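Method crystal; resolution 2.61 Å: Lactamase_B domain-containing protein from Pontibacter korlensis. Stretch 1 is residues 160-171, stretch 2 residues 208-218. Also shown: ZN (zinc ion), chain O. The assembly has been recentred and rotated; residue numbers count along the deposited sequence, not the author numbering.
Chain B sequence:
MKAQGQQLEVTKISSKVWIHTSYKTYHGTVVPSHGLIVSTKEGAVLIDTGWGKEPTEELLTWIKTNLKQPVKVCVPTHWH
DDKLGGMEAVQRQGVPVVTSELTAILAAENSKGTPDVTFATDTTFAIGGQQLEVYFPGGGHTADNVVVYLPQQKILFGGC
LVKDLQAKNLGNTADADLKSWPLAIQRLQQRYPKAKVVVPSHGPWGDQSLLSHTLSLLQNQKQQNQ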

ATOM      1  N   CYS B 160      15.201   4.964   2.960  1.00 28.63           N
ATOM      2  CA  CYS B 160      15.957   4.491   1.815  1.00 30.13           C
ATOM      3  C   CYS B 160      16.785   3.247   2.146  1.00 33.49           C
ATOM      4  O   CYS B 160      17.403   2.677   1.238  1.00 32.61           O
ATOM      5  CB  CYS B 160      16.868   5.616   1.288  1.00 33.20           C
ATOM      6  SG  CYS B 160      16.091   7.268   1.269  1.00 45.48           S
ATOM      7  N   LEU B 161      16.708   2.749   3.392  1.00 29.72           N
ATOM      8  CA  LEU B 161      17.346   1.481   3.751  1.00 36.44           C
ATOM      9  C   LEU B 161      16.659   0.282   3.094  1.00 42.58           C
ATOM     10  O   LEU B 161      17.304  -0.746   2.842  1.00 44.27           O
ATOM     11  CB  LEU B 161      17.340   1.320   5.272  1.00 35.39           C
ATOM     12  CG  LEU B 161      18.200   0.211   5.909  1.00 44.29           C
ATOM     13  CD1 LEU B 161      19.670   0.299   5.457  1.00 29.72           C
ATOM     14  CD2 LEU B 161      18.101   0.255   7.442  1.00 40.66           C
ATOM     15  N   VAL B 162      15.360   0.394   2.818  1.00 44.76           N
ATOM     16  CA  VAL B 162      14.557  -0.671   2.219  1.00 37.55           C
ATOM     17  C   VAL B 162      14.186  -0.270   0.803  1.00 29.64           C
ATOM     18  O   VAL B 162      13.835   0.887   0.553  1.00 35.56           O
ATOM     19  CB  VAL B 162      13.285  -0.937   3.047  1.00 40.66           C
ATOM     20  CG1 VAL B 162      12.518  -2.134   2.455  1.00 43.04           C
ATOM     21  CG2 VAL B 162      13.636  -1.163   4.527  1.00 41.87           C
ATOM     22  N   LYS B 163      14.206  -1.226  -0.110  1.00 29.35           N
ATOM     23  CA  LYS B 163      13.781  -0.973  -1.479  1.00 28.57           C
ATOM     24  C   LYS B 163      12.425  -1.629  -1.729  1.00 30.27           C
ATOM     25  O   LYS B 163      12.036  -2.582  -1.044  1.00 24.72           O
ATOM     26  CB  LYS B 163      14.831  -1.486  -2.473  1.00 33.62           C
ATOM     27  CG  LYS B 163      16.118  -0.674  -2.468  1.00 42.83           C
ATOM     28  CD  LYS B 163      16.499  -0.169  -3.860  1.00 62.55           C
ATOM     29  CE  LYS B 163      15.877   1.180  -4.162  1.00 69.73           C
ATOM     30  NZ  LYS B 163      16.428   2.207  -3.242  1.00 66.92           N
ATOM     31  N   ASP B 164      11.682  -1.077  -2.691  1.00 38.24           N
ATOM     32  CA  ASP B 164      10.388  -1.635  -3.064  1.00 32.85           C
ATOM     33  C   ASP B 164      10.582  -2.855  -3.969  1.00 34.15           C
ATOM     34  O   ASP B 164      11.663  -3.083  -4.542  1.00 30.30           O
ATOM     35  CB  ASP B 164       9.482  -0.592  -3.753  1.00 38.36           C
ATOM     36  CG  ASP B 164       9.938  -0.219  -5.181  1.00 57.60           C
ATOM     37  OD1 ASP B 164      10.716   0.747  -5.325  1.00 69.82           O
ATOM     38  OD2 ASP B 164       9.511  -0.857  -6.175  1.00 63.42           O
ATOM     39  N   LEU B 165       9.510  -3.658  -4.074  1.00 31.77           N
ATOM     40  CA  LEU B 165       9.581  -4.967  -4.731  1.00 37.82           C
ATOM     41  C   LEU B 165       9.801  -4.882  -6.242  1.00 38.73           C
ATOM     42  O   LEU B 165      10.169  -5.896  -6.863  1.00 31.36           O
ATOM     43  CB  LEU B 165       8.319  -5.765  -4.414  1.00 40.63           C
ATOM     44  CG  LEU B 165       8.208  -6.232  -2.964  1.00 35.80           C
ATOM     45  CD1 LEU B 165       6.857  -6.839  -2.743  1.00 36.64           C
ATOM     46  CD2 LEU B 165       9.288  -7.216  -2.674  1.00 35.25           C
ATOM     47  N   GLN B 166       9.615  -3.704  -6.840  1.00 30.64           N
ATOM     48  CA  GLN B 166       9.885  -3.500  -8.254  1.00 38.98           C
ATOM     49  C   GLN B 166      11.214  -2.799  -8.532  1.00 42.33           C
ATOM     50  O   GLN B 166      11.509  -2.510  -9.694  1.00 48.99           O
ATOM     51  CB  GLN B 166       8.726  -2.735  -8.900  1.00 33.79           C
ATOM     52  CG  GLN B 166       7.552  -3.648  -9.180  1.00 33.44           C
ATOM     53  CD  GLN B 166       6.390  -2.927  -9.804  1.00 46.67           C
ATOM     54  OE1 GLN B 166       6.058  -1.804  -9.392  1.00 45.57           O
ATOM     55  NE2 GLN B 166       5.751  -3.566 -10.816  1.00 35.73           N
ATOM     56  N   ALA B 167      12.014  -2.503  -7.512  1.00 47.72           N
ATOM     57  CA  ALA B 167      13.368  -2.000  -7.751  1.00 51.76           C
ATOM     58  C   ALA B 167      14.253  -3.130  -8.273  1.00 52.00           C
ATOM     59  O   ALA B 167      14.239  -4.242  -7.730  1.00 48.58           O
ATOM     60  CB  ALA B 167      13.959  -1.411  -6.465  1.00 44.41           C
ATOM     61  N   LYS B 168      15.015  -2.858  -9.331  1.00 53.96           N
ATOM     62  CA  LYS B 168      15.873  -3.885  -9.911  1.00 55.81           C
ATOM     63  C   LYS B 168      17.325  -3.790  -9.471  1.00 55.15           C
ATOM     64  O   LYS B 168      18.090  -4.733  -9.706  1.00 54.08           O
ATOM     65  CB  LYS B 168      15.817  -3.820 -11.436  1.00 55.64           C
ATOM     66  CG  LYS B 168      14.418  -3.721 -11.953  1.00 59.58           C
ATOM     67  CD  LYS B 168      13.721  -5.044 -11.782  1.00 63.47           C
ATOM     68  CE  LYS B 168      12.705  -5.231 -12.881  1.00 70.10           C
ATOM     69  NZ  LYS B 168      11.346  -5.513 -12.339  1.00 69.36           N
ATOM     70  N   ASN B 169      17.718  -2.678  -8.857  1.00 52.18           N
ATOM     71  CA  ASN B 169      19.039  -2.539  -8.270  1.00 55.93           C
ATOM     72  C   ASN B 169      18.909  -1.596  -7.083  1.00 60.36           C
ATOM     73  O   ASN B 169      17.807  -1.161  -6.731  1.00 60.48           O
ATOM     74  CB  ASN B 169      20.059  -2.026  -9.287  1.00 53.12           C
ATOM     75  CG  ASN B 169      19.514  -0.914 -10.138  1.00 52.95           C
ATOM     76  OD1 ASN B 169      19.079   0.126  -9.623  1.00 51.45           O
ATOM     77  ND2 ASN B 169      19.511  -1.128 -11.453  1.00 56.30           N
ATOM     78  N   LEU B 170      20.040  -1.274  -6.463  1.00 61.79           N
ATOM     79  CA  LEU B 170      20.046  -0.447  -5.259  1.00 62.08           C
ATOM     80  C   LEU B 170      20.124   1.048  -5.562  1.00 57.84           C
ATOM     81  O   LEU B 170      20.054   1.862  -4.631  1.00 50.46           O
ATOM     82  CB  LEU B 170      21.213  -0.852  -4.362  1.00 57.80           C
ATOM     83  CG  LEU B 170      21.297  -2.341  -4.074  1.00 46.01           C
ATOM     84  CD1 LEU B 170      22.754  -2.679  -3.834  1.00 45.20           C
ATOM     85  CD2 LEU B 170      20.448  -2.685  -2.869  1.00 42.15           C
ATOM     86  N   GLY B 171      20.170   1.418  -6.837  1.00 58.52           N
ATOM     87  CA  GLY B 171      20.221   2.818  -7.200  1.00 65.71           C
ATOM     88  C   GLY B 171      21.614   3.349  -7.015  1.00 73.72           C
ATOM     89  O   GLY B 171      22.582   2.738  -7.474  1.00 79.57           O
ATOM     90  N   GLN B 208       6.475  -7.873   4.558  1.00 43.76           N
ATOM     91  CA  GLN B 208       7.865  -8.102   4.916  1.00 30.55           C
ATOM     92  C   GLN B 208       8.675  -8.673   3.753  1.00 31.49           C
ATOM     93  O   GLN B 208       9.865  -8.918   3.927  1.00 40.94           O
ATOM     94  CB  GLN B 208       7.911  -9.028   6.132  1.00 34.28           C
ATOM     95  CG  GLN B 208       7.517 -10.486   5.812  1.00 54.07           C
ATOM     96  CD  GLN B 208       6.006 -10.706   5.660  1.00 67.09           C
ATOM     97  OE1 GLN B 208       5.207  -9.749   5.646  1.00 73.01           O
ATOM     98  NE2 GLN B 208       5.610 -11.974   5.557  1.00 71.40           N
ATOM     99  N   SER B 209       8.051  -8.880   2.586  1.00 36.22           N
ATOM    100  CA  SER B 209       8.739  -9.218   1.345  1.00 30.49           C
ATOM    101  C   SER B 209       9.704  -8.121   0.910  1.00 35.70           C
ATOM    102  O   SER B 209      10.641  -8.397   0.158  1.00 33.66           O
ATOM    103  CB  SER B 209       7.719  -9.450   0.218  1.00 33.66           C
ATOM    104  OG  SER B 209       7.091 -10.727   0.246  1.00 36.78           O
ATOM    105  N   LEU B 210       9.475  -6.872   1.325  1.00 32.50           N
ATOM    106  CA  LEU B 210      10.400  -5.794   0.982  1.00 24.60           C
ATOM    107  C   LEU B 210      11.768  -5.980   1.647  1.00 30.36           C
ATOM    108  O   LEU B 210      12.785  -5.475   1.144  1.00 35.19           O
ATOM    109  CB  LEU B 210       9.771  -4.452   1.347  1.00 22.08           C
ATOM    110  CG  LEU B 210       9.002  -3.780   0.222  1.00 23.10           C
ATOM    111  CD1 LEU B 210       7.565  -4.263   0.182  1.00 35.91           C
ATOM    112  CD2 LEU B 210       9.043  -2.279   0.330  1.00 27.22           C
ATOM    113  N   LEU B 211      11.821  -6.653   2.795  1.00 25.88           N
ATOM    114  CA  LEU B 211      13.117  -6.915   3.409  1.00 28.01           C
ATOM    115  C   LEU B 211      13.846  -8.011   2.656  1.00 36.22           C
ATOM    116  O   LEU B 211      15.007  -7.837   2.254  1.00 42.89           O
ATOM    117  CB  LEU B 211      12.960  -7.295   4.875  1.00 23.93           C
ATOM    118  CG  LEU B 211      12.085  -6.300   5.641  1.00 28.54           C
ATOM    119  CD1 LEU B 211      11.760  -6.846   7.044  1.00 22.90           C
ATOM    120  CD2 LEU B 211      12.757  -4.915   5.696  1.00 20.22           C
ATOM    121  N   SER B 212      13.170  -9.134   2.403  1.00 31.85           N
ATOM    122  CA  SER B 212      13.855 -10.188   1.664  1.00 38.47           C
ATOM    123  C   SER B 212      14.260  -9.732   0.261  1.00 34.29           C
ATOM    124  O   SER B 212      15.349 -10.094  -0.195  1.00 35.85           O
ATOM    125  CB  SER B 212      13.004 -11.462   1.605  1.00 34.95           C
ATOM    126  OG  SER B 212      11.637 -11.166   1.503  1.00 40.36           O
ATOM    127  N   HIS B 213      13.444  -8.897  -0.414  1.00 30.39           N
ATOM    128  CA  HIS B 213      13.822  -8.420  -1.749  1.00 36.78           C
ATOM    129  C   HIS B 213      15.049  -7.516  -1.678  1.00 43.04           C
ATOM    130  O   HIS B 213      15.919  -7.557  -2.563  1.00 44.88           O
ATOM    131  CB  HIS B 213      12.655  -7.698  -2.441  1.00 30.64           C
ATOM    132  CG  HIS B 213      13.019  -7.059  -3.754  1.00 31.89           C
ATOM    133  ND1 HIS B 213      13.390  -7.788  -4.866  1.00 35.28           N
ATOM    134  CD2 HIS B 213      13.054  -5.755  -4.136  1.00 33.69           C
ATOM    135  CE1 HIS B 213      13.663  -6.964  -5.865  1.00 35.58           C
ATOM    136  NE2 HIS B 213      13.454  -5.725  -5.455  1.00 36.35           N
ATOM    137  N   THR B 214      15.126  -6.667  -0.659  1.00 37.05           N
ATOM    138  CA  THR B 214      16.323  -5.858  -0.515  1.00 40.06           C
ATOM    139  C   THR B 214      17.541  -6.736  -0.248  1.00 39.99           C
ATOM    140  O   THR B 214      18.574  -6.590  -0.912  1.00 50.83           O
ATOM    141  CB  THR B 214      16.106  -4.840   0.595  1.00 43.00           C
ATOM    142  OG1 THR B 214      15.058  -3.939   0.182  1.00 39.62           O
ATOM    143  CG2 THR B 214      17.387  -4.071   0.883  1.00 38.74           C
ATOM    144  N   LEU B 215      17.392  -7.744   0.620  1.00 30.45           N
ATOM    145  CA  LEU B 215      18.467  -8.713   0.815  1.00 32.49           C
ATOM    146  C   LEU B 215      18.911  -9.343  -0.504  1.00 35.94           C
ATOM    147  O   LEU B 215      20.107  -9.542  -0.747  1.00 37.30           O
ATOM    148  CB  LEU B 215      17.992  -9.809   1.765  1.00 37.71           C
ATOM    149  CG  LEU B 215      19.089 -10.353   2.661  1.00 43.63           C
ATOM    150  CD1 LEU B 215      19.463  -9.236   3.643  1.00 42.72           C
ATOM    151  CD2 LEU B 215      18.642 -11.623   3.359  1.00 38.60           C
ATOM    152  N   SER B 216      17.952  -9.684  -1.358  1.00 35.63           N
ATOM    153  CA  SER B 216      18.275 -10.303  -2.632  1.00 38.96           C
ATOM    154  C   SER B 216      19.073  -9.355  -3.534  1.00 38.71           C
ATOM    155  O   SER B 216      20.029  -9.772  -4.195  1.00 41.65           O
ATOM    156  CB  SER B 216      16.971 -10.757  -3.293  1.00 39.71           C
ATOM    157  OG  SER B 216      17.170 -11.130  -4.645  1.00 55.51           O
ATOM    158  N   LEU B 217      18.677  -8.084  -3.599  1.00 35.95           N
ATOM    159  CA  LEU B 217      19.411  -7.117  -4.411  1.00 47.21           C
ATOM    160  C   LEU B 217      20.856  -6.934  -3.942  1.00 46.48           C
ATOM    161  O   LEU B 217      21.750  -6.706  -4.764  1.00 48.66           O
ATOM    162  CB  LEU B 217      18.686  -5.765  -4.396  1.00 42.82           C
ATOM    163  CG  LEU B 217      17.356  -5.651  -5.133  1.00 35.74           C
ATOM    164  CD1 LEU B 217      16.824  -4.245  -4.955  1.00 31.80           C
ATOM    165  CD2 LEU B 217      17.496  -6.013  -6.601  1.00 37.20           C
ATOM    166  N   LEU B 218      21.093  -7.017  -2.640  1.00 43.84           N
ATOM    167  CA  LEU B 218      22.401  -6.787  -2.025  1.00 40.85           C
ATOM    168  C   LEU B 218      23.440  -7.889  -2.222  1.00 41.44           C
ATOM    169  O   LEU B 218      24.118  -7.954  -3.240  1.00 48.02           O
ATOM    170  CB  LEU B 218      22.213  -6.563  -0.519  1.00 35.31           C
ATOM    171  CG  LEU B 218      21.823  -5.136  -0.218  1.00 32.61           C
ATOM    172  CD1 LEU B 218      21.227  -5.030   1.183  1.00 31.05           C
ATOM    173  CD2 LEU B 218      23.072  -4.249  -0.360  1.00 34.33           C
TER
HETATM  174 ZN    ZN O 303      16.442   8.251  -0.839  1.00 58.41          ZN
HETATM  175  O   HOH W   1      17.537   6.703  -2.159  1.00 24.48           O

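Residues 160-171, which form no regular helix or strand, pack along the helix spanning residues 209-217, and together the two stretches bury 701 Å² of surface. Two hydrogen bonds fix the register, and in each a helix side chain meets the backbone of the irregular segment. Near the middle of the helix, Lys 163 N donates to Thr 214 OG1 at 2.9 Å with a nearly straight N-H...acceptor angle of 166°. The same hydroxyl donates to Leu 210 O one turn earlier, with Thr 214 OG1 2.9 Å from Leu 210 O, so a single side chain links the segment to the helix backbone. This is where the two backbones come close, with Lys 163 CA 5.6 Å from Thr 214 CA.

The second bond runs from His 213 NE2 to Ala 167 O, at 2.8 Å and a more bent 143°. His 213 points toward the segment and reaches the type I turn formed by Asp 164 to Ala 167. That turn is closed by the bond from Ala 167 N to Asp 164 O (3.0 Å) and braced by a bond from Gln 166 N to Asp 164 OD2 (2.9 Å). The imidazole fits against the turn's carbonyls: Asp 164 O and Ala 167 O lie at the ring edge, near its plane, while Leu 165 O lies over one face. Although Asp 164 O is 3.3 Å from His 213 NE2, the angle is too poor for a hydrogen bond; its closest approach to the ring is to His 213 CD2, at 3.0 Å.

Apolar contacts extend along the helix beyond these polar links. Toward its start, Val 162 CG1 lies 3.8 Å from Leu 210 CB, and Val 162 CG2 lies 4.0 Å from Leu 211 CD2. Leu 165 has the largest area covered by the helix of any residue in its segment; its CG is 3.8 Å from Leu 210 CD1, and its CD2 approaches His 213 CB to 3.4 Å. Leu 210 CD2 also packs against the backbone, 3.3 Å from Lys 163 O.

Toward the other end, Leu 217 points directly at the segment, which curves past it. Its CD1 is 4.3 Å from Ala 167 CB, its CD2 is 3.4 Å from Lys 168 O, and its CB is 3.9 Å from Leu 170 CD2. The side chains of Lys 168 and Asn 169 leave CA away from the helix, so their contacts with Leu 217 are made through backbone carbonyls. Leu 170 completes the packing, its CD1 3.8 Å from Leu 218 CD2.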